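Local structure of conserved hypothetical protein (Sulfolobus solfataricus, 2FNA) at residues Gly27-Ile32 and Ala200-Glu205; Leu34-Arg39 and Gly181-Tyr186; Val142-Gln147 and Ile174-Glu179. The protein is an archaeal AAA+ ATPase of the P-loop family that binds ADP and probably hydrolyses ATP, its cellular role being unknown. All blocks are in the same frame, centred on the assembly; numbering follows the deposited sequence.

Overall arrangement
From the N terminus the chain meets residues 27-32, 34-39, 142-147, 174-179, 181-186 and 200-205 in turn, so the three contacts sit one within another and none cross. Contact 1 closes the longest loop, bringing edge strand 202-206 back beside strand 32-37. Within it, contact 2 lays helix 180-186 on strand 32-37, whose end leads toward the ADP. Innermost is contact 3, which pairs strands 139-144 and 171-177, connected by helix 158-167 in a beta-alpha-beta crossover. All three reach one five-stranded parallel sheet: strand 32-37 lies between strands 171-177 and 202-206, and backbone hydrogen bonds of L34, V35 and L36 join the contacts directly.

Contact 1. Residues Gly27-Ile32 and Ala200-Glu205; sequences GLRAPI and AFSTVE. With EDO (1,2-ethanediol), chain F.
The carbonyl of I32 meets the amide of S202 where strand 202-206, an edge strand of the five-stranded parallel sheet of this P-loop fold, lies beside strand 32-37. S202 N donates to I32 O at 3.0 Å, in the plane of the carbonyl but bent, with 141° at the hydrogen. That oxygen also receives a CA-H...O contact, F201 CA lying 3.4 Å from I32 O. Further along, backbone bonds of S202 and V204 to L34 and L36 carry the pairing on. A30 faces this junction, and its methyl, pointing toward the other segment, fits against the backbone: A30 CB is 3.7 Å from A200 O and nearly as near to S202 N. Beyond it, I32 and F201 lie side by side and point the same way. The beta-branch of I32 sets CG2 over one face of the phenyl ring, 3.9 Å from F201 CD1, while I32 CD1 runs on to the rim atom F201 CE1. An ethanediol, probably from the crystallisation liquor, accepts from F201 N. A serine suits position S202, its hydroxyl being both small and polar. With OG anti to the backbone N (chi1 -179°), it comes 3.7 Å from R29 CB. One water ties the two segments together here, accepting from R29 N at 3.0 Å and hydrogen-bonded to S202 OG at 2.7 Å.

Contact 2. Residues Leu34-Arg39 and Gly181-Tyr186; sequences LVLGLR and GLLYDY. With ADP (adenosine-5'-diphosphate), chain D.
The phenol oxygen of Y184 sits against two leucine methyls, L36 CD1 at 3.8 Å and L34 CD1 at 3.9 Å from Y184 OH. L36 CD1 approaches the ring at its edge, near the ring plane, whereas L34 CD1 comes in obliquely, against CZ. Beside the tyrosine, L183 carries the rest of the contact, its CD2 lying 3.7 Å from L36 CD2 and 4.2 Å from L34 CD2. Helix 181-186 thus lies on strand 34-37 of the P-loop ATPase sheet, nearly antiparallel to it at 153°, with the axes 10.5 Å apart. Leucines suit L34 and L36, alternate residues whose branched ends reach across that gap; V35, between them, faces helix 43-54 instead. An alanine in place of Y184 would probably leave L36 CD1 and L34 CD1 without the tyrosine ring and hydroxyl they pack against and open a gap at the ends of both leucines. The strand then runs into G37, consistent with the start of a Walker A loop, and on to L38 and R39 of the ADP pocket. No hydrogen bond joins the two segments, which implies that between them the contact is made by apolar packing alone, while the polar chemistry lies at the strand's nucleotide end.

Contact 3. Residues Val142-Gln147 and Ile174-Glu179; sequences VLDEAQ and IMSGSE
L143 and M175, the latter present as selenomethionine, lie side by side and point the same way; the long M175 chain, extended beyond CG, brings CE to 3.8 Å from L143 CD1. Nearer the backbone, A146 CB packs on M175 CB at 4.0 Å. V142 and I174, beta-branched as suits a strand, face the other side of the sheet, toward I47 of helix 43-54. Between these faces the strands run parallel. L143 N donates to I174 O and S176 N to L143 O; past the strand end, A146 N bonds to S176 O.

At the polar edge, S176 OG donates to D144 OD1 at 2.5 Å, on the anti side of the carboxylate, and accepts from E145 N at 2.9 Å. S176 holds OG between its backbone N and carbonyl carbon (chi1 72°), a crowded position that turns the hydroxyl to this pair. The bent side chain of E145 brings its carboxylate to S178, which meets both oxygens on their syn sides: S178 N bonds to OE1, and S178 OG donates to E145 OE2 at 2.6 Å. E145 OE1 has a second donor, Q147 NE2 at 2.6 Å. The same amide nitrogen gives a bond to E179 OE1 at 2.8 Å, so Q147 bridges two acidic groups and its amide rotation is fixed by both.

D144 OD2 is held by Y60 and S44, and the D144 side chain lies about 4 Å from the magnesium ion at its nearest atoms; S178 OG is also bonded to K43. An aspartate at the end of a hydrophobic strand, followed by a glutamate, is consistent with a Walker B motif, set here in a beta-alpha-beta crossover beside the ADP site of a P-loop ATPase.

Contact 1. Residues Gly27-Ile32 and Ala200-Glu205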
loop_
_atom_site.group_PDB
_atom_site.type_symbol
_atom_site.label_atom_id
_atom_site.label_comp_id
_atom_site.label_asym_id
_atom_site.label_seq_id
_atom_site.Cartn_x
_atom_site.Cartn_y
_atom_site.Cartn_z
ATOM N N GLY A 27 -1.483 -1.751 18.751
ATOM C CA GLY A 27 -1.094 -0.907 19.874
ATOM C C GLY A 27 -1.402 0.564 19.661
ATOM O O GLY A 27 -1.533 1.311 20.629
ATOM N N LEU A 28 -1.527 0.979 18.398
ATOM C CA LEU A 28 -1.868 2.370 18.064
ATOM C C LEU A 28 -1.004 3.298 18.941
ATOM O O LEU A 28 -1.501 4.166 19.638
ATOM C CB LEU A 28 -3.368 2.613 18.285
ATOM C CG LEU A 28 -4.355 1.784 17.428
ATOM C CD1 LEU A 28 -5.797 2.009 17.876
ATOM C CD2 LEU A 28 -4.252 2.080 15.951
ATOM N N ARG A 29 0.303 3.041 18.882
ATOM C CA ARG A 29 1.293 3.530 19.813
ATOM C C ARG A 29 1.668 5.002 19.646
ATOM O O ARG A 29 2.295 5.576 20.522
ATOM C CB ARG A 29 2.540 2.642 19.710
ATOM C CG ARG A 29 2.306 1.241 20.247
ATOM C CD ARG A 29 3.495 0.325 20.058
ATOM N NE ARG A 29 3.131 -1.061 20.372
ATOM C CZ ARG A 29 3.964 -2.103 20.341
ATOM N NH1 ARG A 29 5.237 -1.942 19.992
ATOM N NH2 ARG A 29 3.517 -3.318 20.660
ATOM N N ALA A 30 1.323 5.586 18.502
ATOM C CA ALA A 30 1.353 7.032 18.305
ATOM C C ALA A 30 0.047 7.411 17.579
ATOM O O ALA A 30 -0.670 6.543 17.086
ATOM C CB ALA A 30 2.557 7.426 17.481
ATOM N N PRO A 31 -0.298 8.697 17.551
ATOM C CA PRO A 31 -1.476 9.108 16.772
ATOM C C PRO A 31 -1.470 8.694 15.296
ATOM O O PRO A 31 -2.551 8.544 14.687
ATOM C CB PRO A 31 -1.460 10.629 16.919
ATOM C CG PRO A 31 -0.827 10.837 18.262
ATOM C CD PRO A 31 0.268 9.818 18.321
ATOM N N ILE A 32 -0.266 8.541 14.737
ATOM C CA ILE A 32 -0.070 7.992 13.398
ATOM C C ILE A 32 0.759 6.713 13.434
ATOM O O ILE A 32 1.877 6.648 14.005
ATOM C CB ILE A 32 0.514 9.034 12.398
ATOM C CG1 ILE A 32 -0.493 10.156 12.158
ATOM C CG2 ILE A 32 0.833 8.375 11.039
ATOM C CD1 ILE A 32 0.071 11.310 11.411
ATOM N N ALA A 200 6.875 11.554 15.876
ATOM C CA ALA A 200 7.210 10.160 15.615
ATOM C C ALA A 200 5.975 9.371 15.175
ATOM O O ALA A 200 4.866 9.617 15.649
ATOM C CB ALA A 200 7.896 9.515 16.820
ATOM N N PHE A 201 6.181 8.479 14.203
ATOM C CA PHE A 201 5.164 7.547 13.759
ATOM C C PHE A 201 5.510 6.159 14.254
ATOM O O PHE A 201 6.666 5.748 14.163
ATOM C CB PHE A 201 5.102 7.523 12.233
ATOM C CG PHE A 201 4.951 8.888 11.598
ATOM C CD1 PHE A 201 4.242 9.899 12.229
ATOM C CD2 PHE A 201 5.502 9.145 10.347
ATOM C CE1 PHE A 201 4.106 11.147 11.646
ATOM C CE2 PHE A 201 5.346 10.393 9.743
ATOM C CZ PHE A 201 4.650 11.391 10.405
ATOM N N SER A 202 4.521 5.444 14.788
ATOM C CA SER A 202 4.663 4.024 15.086
ATOM C C SER A 202 4.641 3.304 13.739
ATOM O O SER A 202 3.650 3.404 12.973
ATOM C CB SER A 202 3.525 3.518 15.960
ATOM O OG SER A 202 3.683 2.140 16.268
ATOM N N THR A 203 5.728 2.592 13.448
ATOM C CA THR A 203 5.957 2.043 12.093
ATOM C C THR A 203 6.082 0.518 12.147
ATOM O O THR A 203 6.818 -0.035 12.992
ATOM C CB THR A 203 7.218 2.678 11.471
ATOM O OG1 THR A 203 7.083 4.104 11.521
ATOM C CG2 THR A 203 7.396 2.241 9.982
ATOM N N VAL A 204 5.303 -0.138 11.299
ATOM C CA VAL A 204 5.322 -1.584 11.078
ATOM C C VAL A 204 5.664 -1.828 9.598
ATOM O O VAL A 204 5.078 -1.199 8.715
ATOM C CB VAL A 204 3.927 -2.143 11.358
ATOM C CG1 VAL A 204 3.895 -3.621 11.178
ATOM C CG2 VAL A 204 3.471 -1.766 12.776
ATOM N N GLU A 205 6.652 -2.667 9.314
ATOM C CA GLU A 205 7.022 -2.978 7.934
ATOM C C GLU A 205 6.825 -4.481 7.654
ATOM O O GLU A 205 7.291 -5.312 8.409
ATOM C CB GLU A 205 8.466 -2.609 7.652
ATOM C CG GLU A 205 8.846 -2.856 6.189
ATOM C CD GLU A 205 10.293 -2.506 5.838
ATOM O OE1 GLU A 205 11.084 -2.180 6.753
ATOM O OE2 GLU A 205 10.616 -2.560 4.621
HETATM C C1 EDO F . 10.695 8.268 11.623
HETATM O O1 EDO F . 10.739 7.193 10.647
HETATM C C2 EDO F . 9.290 8.726 12.011
HETATM O O2 EDO F . 9.064 8.412 13.394
HETATM O O HOH W 1 1.097 1.322 16.512
#

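Contact 2. Residues Leu34-Arg39 and Gly181-Tyr186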
loop_
_atom_site.group_PDB
_atom_site.type_symbol
_atom_site.label_atom_id
_atom_site.label_comp_id
_atom_site.label_asym_id
_atom_site.label_seq_id
_atom_site.Cartn_x
_atom_site.Cartn_y
_atom_site.Cartn_z
ATOM N N LEU A 34 2.263 4.017 10.731
ATOM C CA LEU A 34 2.618 3.732 9.343
ATOM C C LEU A 34 2.737 2.222 9.150
ATOM O O LEU A 34 3.351 1.511 9.947
ATOM C CB LEU A 34 3.923 4.405 8.914
ATOM C CG LEU A 34 3.970 5.927 8.905
ATOM C CD1 LEU A 34 5.241 6.322 8.199
ATOM C CD2 LEU A 34 2.745 6.586 8.226
ATOM N N VAL A 35 2.105 1.740 8.091
ATOM C CA VAL A 35 2.242 0.347 7.688
ATOM C C VAL A 35 2.976 0.360 6.358
ATOM O O VAL A 35 2.461 0.852 5.351
ATOM C CB VAL A 35 0.873 -0.390 7.599
ATOM C CG1 VAL A 35 1.085 -1.856 7.194
ATOM C CG2 VAL A 35 0.139 -0.353 8.995
ATOM N N LEU A 36 4.178 -0.191 6.369
ATOM C CA LEU A 36 5.033 -0.225 5.195
ATOM C C LEU A 36 5.228 -1.641 4.640
ATOM O O LEU A 36 4.952 -2.640 5.299
ATOM C CB LEU A 36 6.407 0.394 5.533
ATOM C CG LEU A 36 6.383 1.754 6.249
ATOM C CD1 LEU A 36 7.771 2.184 6.675
ATOM C CD2 LEU A 36 5.775 2.816 5.364
ATOM N N GLY A 37 5.732 -1.702 3.408
ATOM C CA GLY A 37 5.950 -2.965 2.728
ATOM C C GLY A 37 5.646 -2.833 1.254
ATOM O O GLY A 37 4.805 -2.039 0.868
ATOM N N LEU A 38 6.362 -3.593 0.426
ATOM C CA LEU A 38 6.069 -3.634 -1.000
ATOM C C LEU A 38 4.661 -4.112 -1.226
ATOM O O LEU A 38 4.041 -4.758 -0.354
ATOM C CB LEU A 38 7.027 -4.588 -1.713
ATOM C CG LEU A 38 8.503 -4.188 -1.679
ATOM C CD1 LEU A 38 9.439 -5.415 -2.025
ATOM C CD2 LEU A 38 8.797 -3.048 -2.595
ATOM N N ARG A 39 4.138 -3.829 -2.404
ATOM C CA ARG A 39 2.907 -4.427 -2.796
ATOM C C ARG A 39 2.889 -5.914 -2.503
ATOM O O ARG A 39 3.885 -6.615 -2.659
ATOM C CB ARG A 39 2.622 -4.214 -4.268
ATOM C CG ARG A 39 1.986 -2.932 -4.568
ATOM C CD ARG A 39 1.599 -2.863 -6.027
ATOM N NE ARG A 39 1.970 -1.570 -6.545
ATOM C CZ ARG A 39 1.339 -0.441 -6.272
ATOM N NH1 ARG A 39 0.257 -0.430 -5.492
ATOM N NH2 ARG A 39 1.798 0.691 -6.792
ATOM N N GLY A 181 9.091 5.699 -0.169
ATOM C CA GLY A 181 9.640 7.033 -0.317
ATOM C C GLY A 181 8.544 8.039 -0.608
ATOM O O GLY A 181 8.596 9.146 -0.099
ATOM N N LEU A 182 7.566 7.666 -1.437
ATOM C CA LEU A 182 6.496 8.581 -1.810
ATOM C C LEU A 182 5.611 8.881 -0.615
ATOM O O LEU A 182 5.159 10.008 -0.463
ATOM C CB LEU A 182 5.671 8.055 -3.008
ATOM C CG LEU A 182 4.687 9.074 -3.614
ATOM C CD1 LEU A 182 5.460 10.214 -4.291
ATOM C CD2 LEU A 182 3.711 8.432 -4.616
ATOM N N LEU A 183 5.388 7.878 0.237
ATOM C CA LEU A 183 4.637 8.073 1.506
ATOM C C LEU A 183 5.313 9.068 2.450
ATOM O O LEU A 183 4.677 9.997 2.963
ATOM C CB LEU A 183 4.437 6.757 2.228
ATOM C CG LEU A 183 3.642 6.840 3.572
ATOM C CD1 LEU A 183 2.281 7.519 3.367
ATOM C CD2 LEU A 183 3.440 5.492 4.233
ATOM N N TYR A 184 6.620 8.898 2.661
ATOM C CA TYR A 184 7.377 9.879 3.448
ATOM C C TYR A 184 7.357 11.297 2.840
ATOM O O TYR A 184 7.216 12.286 3.566
ATOM C CB TYR A 184 8.802 9.366 3.725
ATOM C CG TYR A 184 8.851 8.330 4.844
ATOM C CD1 TYR A 184 8.583 6.984 4.609
ATOM C CD2 TYR A 184 9.175 8.704 6.146
ATOM C CE1 TYR A 184 8.626 6.039 5.652
ATOM C CE2 TYR A 184 9.217 7.778 7.171
ATOM C CZ TYR A 184 8.938 6.450 6.921
ATOM O OH TYR A 184 9.038 5.548 7.960
ATOM N N ASP A 185 7.525 11.395 1.518
ATOM C CA ASP A 185 7.437 12.651 0.799
ATOM C C ASP A 185 6.059 13.280 0.992
ATOM O O ASP A 185 5.945 14.485 1.215
ATOM C CB ASP A 185 7.647 12.441 -0.696
ATOM C CG ASP A 185 9.068 12.125 -1.024
ATOM O OD1 ASP A 185 9.870 12.077 -0.084
ATOM O OD2 ASP A 185 9.378 11.908 -2.212
ATOM N N TYR A 186 5.021 12.464 0.907
ATOM C CA TYR A 186 3.645 12.968 1.124
ATOM C C TYR A 186 3.458 13.682 2.491
ATOM O O TYR A 186 2.814 14.726 2.581
ATOM C CB TYR A 186 2.617 11.853 0.972
ATOM C CG TYR A 186 1.256 12.348 1.406
ATOM C CD1 TYR A 186 0.584 13.308 0.658
ATOM C CD2 TYR A 186 0.722 11.969 2.606
ATOM C CE1 TYR A 186 -0.639 13.827 1.077
ATOM C CE2 TYR A 186 -0.482 12.467 3.025
ATOM C CZ TYR A 186 -1.149 13.418 2.262
ATOM O OH TYR A 186 -2.382 13.891 2.710
HETATM P PB ADP D . -0.751 -5.382 0.367
HETATM O O1B ADP D . 0.526 -5.270 1.137
HETATM O O2B ADP D . -0.519 -5.247 -1.135
HETATM O O3B ADP D . -1.919 -4.609 0.881
HETATM P PA ADP D . -2.546 -7.688 0.797
HETATM O O1A ADP D . -3.042 -7.611 2.206
HETATM O O2A ADP D . -3.526 -7.160 -0.165
HETATM O O3A ADP D . -1.097 -7.002 0.522
HETATM O "O5'" ADP D . -2.099 -9.194 0.564
HETATM C "C5'" ADP D . -1.745 -9.703 -0.734
HETATM C "C4'" ADP D . -2.235 -11.142 -0.876
HETATM O "O4'" ADP D . -1.442 -12.042 -0.125
HETATM C "C3'" ADP D . -3.635 -11.376 -0.399
HETATM O "O3'" ADP D . -4.162 -12.486 -1.157
HETATM C "C2'" ADP D . -3.469 -11.829 1.034
HETATM O "O2'" ADP D . -4.538 -12.651 1.479
HETATM C "C1'" ADP D . -2.200 -12.626 0.918
HETATM N N9 ADP D . -1.335 -12.613 2.092
HETATM C C8 ADP D . -0.327 -11.744 2.320
HETATM N N7 ADP D . 0.308 -12.057 3.449
HETATM C C5 ADP D . -0.315 -13.138 3.976
HETATM C C6 ADP D . -0.159 -14.003 5.166
HETATM N N6 ADP D . 0.806 -13.747 6.073
HETATM N N1 ADP D . -1.006 -15.060 5.321
HETATM C C2 ADP D . -1.968 -15.344 4.423
HETATM N N3 ADP D . -2.164 -14.607 3.316
HETATM C C4 ADP D . -1.377 -13.526 3.056
#

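Contact 3. Residues Val142-Gln147 and Ile174-Glu179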
loop_
_atom_site.group_PDB
_atom_site.type_symbol
_atom_site.label_atom_id
_atom_site.label_comp_id
_atom_site.label_asym_id
_atom_site.label_seq_id
_atom_site.Cartn_x
_atom_site.Cartn_y
_atom_site.Cartn_z
ATOM N N VAL A 142 -8.283 5.009 8.627
ATOM C CA VAL A 142 -7.400 4.251 7.773
ATOM C C VAL A 142 -7.297 4.930 6.444
ATOM O O VAL A 142 -8.317 5.174 5.765
ATOM C CB VAL A 142 -7.908 2.797 7.571
ATOM C CG1 VAL A 142 -6.979 2.013 6.708
ATOM C CG2 VAL A 142 -8.094 2.110 8.912
ATOM N N LEU A 143 -6.051 5.200 6.069
ATOM C CA LEU A 143 -5.712 5.702 4.759
ATOM C C LEU A 143 -4.850 4.649 4.131
ATOM O O LEU A 143 -3.640 4.646 4.303
ATOM C CB LEU A 143 -4.953 7.021 4.882
ATOM C CG LEU A 143 -5.649 8.141 5.669
ATOM C CD1 LEU A 143 -4.791 9.361 5.712
ATOM C CD2 LEU A 143 -6.982 8.479 5.079
ATOM N N ASP A 144 -5.494 3.724 3.432
ATOM C CA ASP A 144 -4.804 2.588 2.870
ATOM C C ASP A 144 -4.291 2.986 1.484
ATOM O O ASP A 144 -5.061 3.211 0.555
ATOM C CB ASP A 144 -5.741 1.386 2.836
ATOM C CG ASP A 144 -5.029 0.049 2.569
ATOM O OD1 ASP A 144 -3.789 0.006 2.430
ATOM O OD2 ASP A 144 -5.755 -0.985 2.484
ATOM N N GLU A 145 -2.972 3.045 1.392
ATOM C CA GLU A 145 -2.216 3.638 0.273
ATOM C C GLU A 145 -2.289 5.177 0.287
ATOM O O GLU A 145 -2.638 5.809 -0.701
ATOM C CB GLU A 145 -2.610 3.039 -1.085
ATOM C CG GLU A 145 -2.339 1.509 -1.204
ATOM C CD GLU A 145 -0.880 1.124 -1.201
ATOM O OE1 GLU A 145 0.004 1.951 -1.541
ATOM O OE2 GLU A 145 -0.585 -0.038 -0.843
ATOM N N ALA A 146 -1.932 5.751 1.429
ATOM C CA ALA A 146 -2.061 7.174 1.683
ATOM C C ALA A 146 -1.253 8.046 0.740
ATOM O O ALA A 146 -1.659 9.173 0.481
ATOM C CB ALA A 146 -1.671 7.483 3.144
ATOM N N GLN A 147 -0.111 7.536 0.243
ATOM C CA GLN A 147 0.707 8.256 -0.729
ATOM C C GLN A 147 -0.075 8.651 -2.024
ATOM O O GLN A 147 0.334 9.534 -2.729
ATOM C CB GLN A 147 2.013 7.500 -1.073
ATOM C CG GLN A 147 1.938 6.369 -2.132
ATOM C CD GLN A 147 1.276 5.095 -1.630
ATOM O OE1 GLN A 147 0.799 5.022 -0.501
ATOM N NE2 GLN A 147 1.258 4.094 -2.460
ATOM N N ILE A 174 -4.140 5.097 10.759
ATOM C CA ILE A 174 -3.306 4.063 10.209
ATOM C C ILE A 174 -3.105 4.390 8.739
ATOM O O ILE A 174 -4.071 4.453 7.972
ATOM C CB ILE A 174 -3.918 2.631 10.399
ATOM C CG1 ILE A 174 -4.054 2.297 11.877
ATOM C CG2 ILE A 174 -3.054 1.572 9.713
ATOM C CD1 ILE A 174 -4.894 1.062 12.117
HETATM N N MSE A 175 -1.849 4.593 8.354
HETATM C CA MSE A 175 -1.531 4.963 6.972
HETATM C C MSE A 175 -0.573 3.954 6.398
HETATM O O MSE A 175 0.543 3.782 6.913
HETATM C CB MSE A 175 -0.879 6.360 6.908
HETATM C CG MSE A 175 -1.655 7.405 7.685
HETATM SE SE MSE A 175 -1.067 9.253 7.479
HETATM C CE MSE A 175 -2.360 9.974 8.624
ATOM N N SER A 176 -0.966 3.341 5.294
ATOM C CA SER A 176 -0.127 2.345 4.665
ATOM C C SER A 176 0.428 2.873 3.357
ATOM O O SER A 176 -0.149 3.777 2.754
ATOM C CB SER A 176 -0.923 1.069 4.389
ATOM O OG SER A 176 -1.834 1.278 3.331
ATOM N N GLY A 177 1.562 2.337 2.930
ATOM C CA GLY A 177 2.042 2.658 1.597
ATOM C C GLY A 177 2.949 1.636 0.998
ATOM O O GLY A 177 3.943 1.229 1.613
ATOM N N SER A 178 2.648 1.253 -0.236
ATOM C CA SER A 178 3.477 0.318 -0.971
ATOM C C SER A 178 4.696 0.985 -1.577
ATOM O O SER A 178 5.588 0.295 -2.027
ATOM C CB SER A 178 2.672 -0.360 -2.087
ATOM O OG SER A 178 1.683 -1.215 -1.514
ATOM N N GLU A 179 4.697 2.325 -1.624
ATOM C CA GLU A 179 5.744 3.126 -2.246
ATOM C C GLU A 179 6.315 3.958 -1.089
ATOM O O GLU A 179 5.851 5.063 -0.807
ATOM C CB GLU A 179 5.149 4.045 -3.333
ATOM C CG GLU A 179 4.531 3.312 -4.542
ATOM C CD GLU A 179 3.567 4.192 -5.369
ATOM O OE1 GLU A 179 2.663 4.859 -4.783
ATOM O OE2 GLU A 179 3.676 4.186 -6.621
#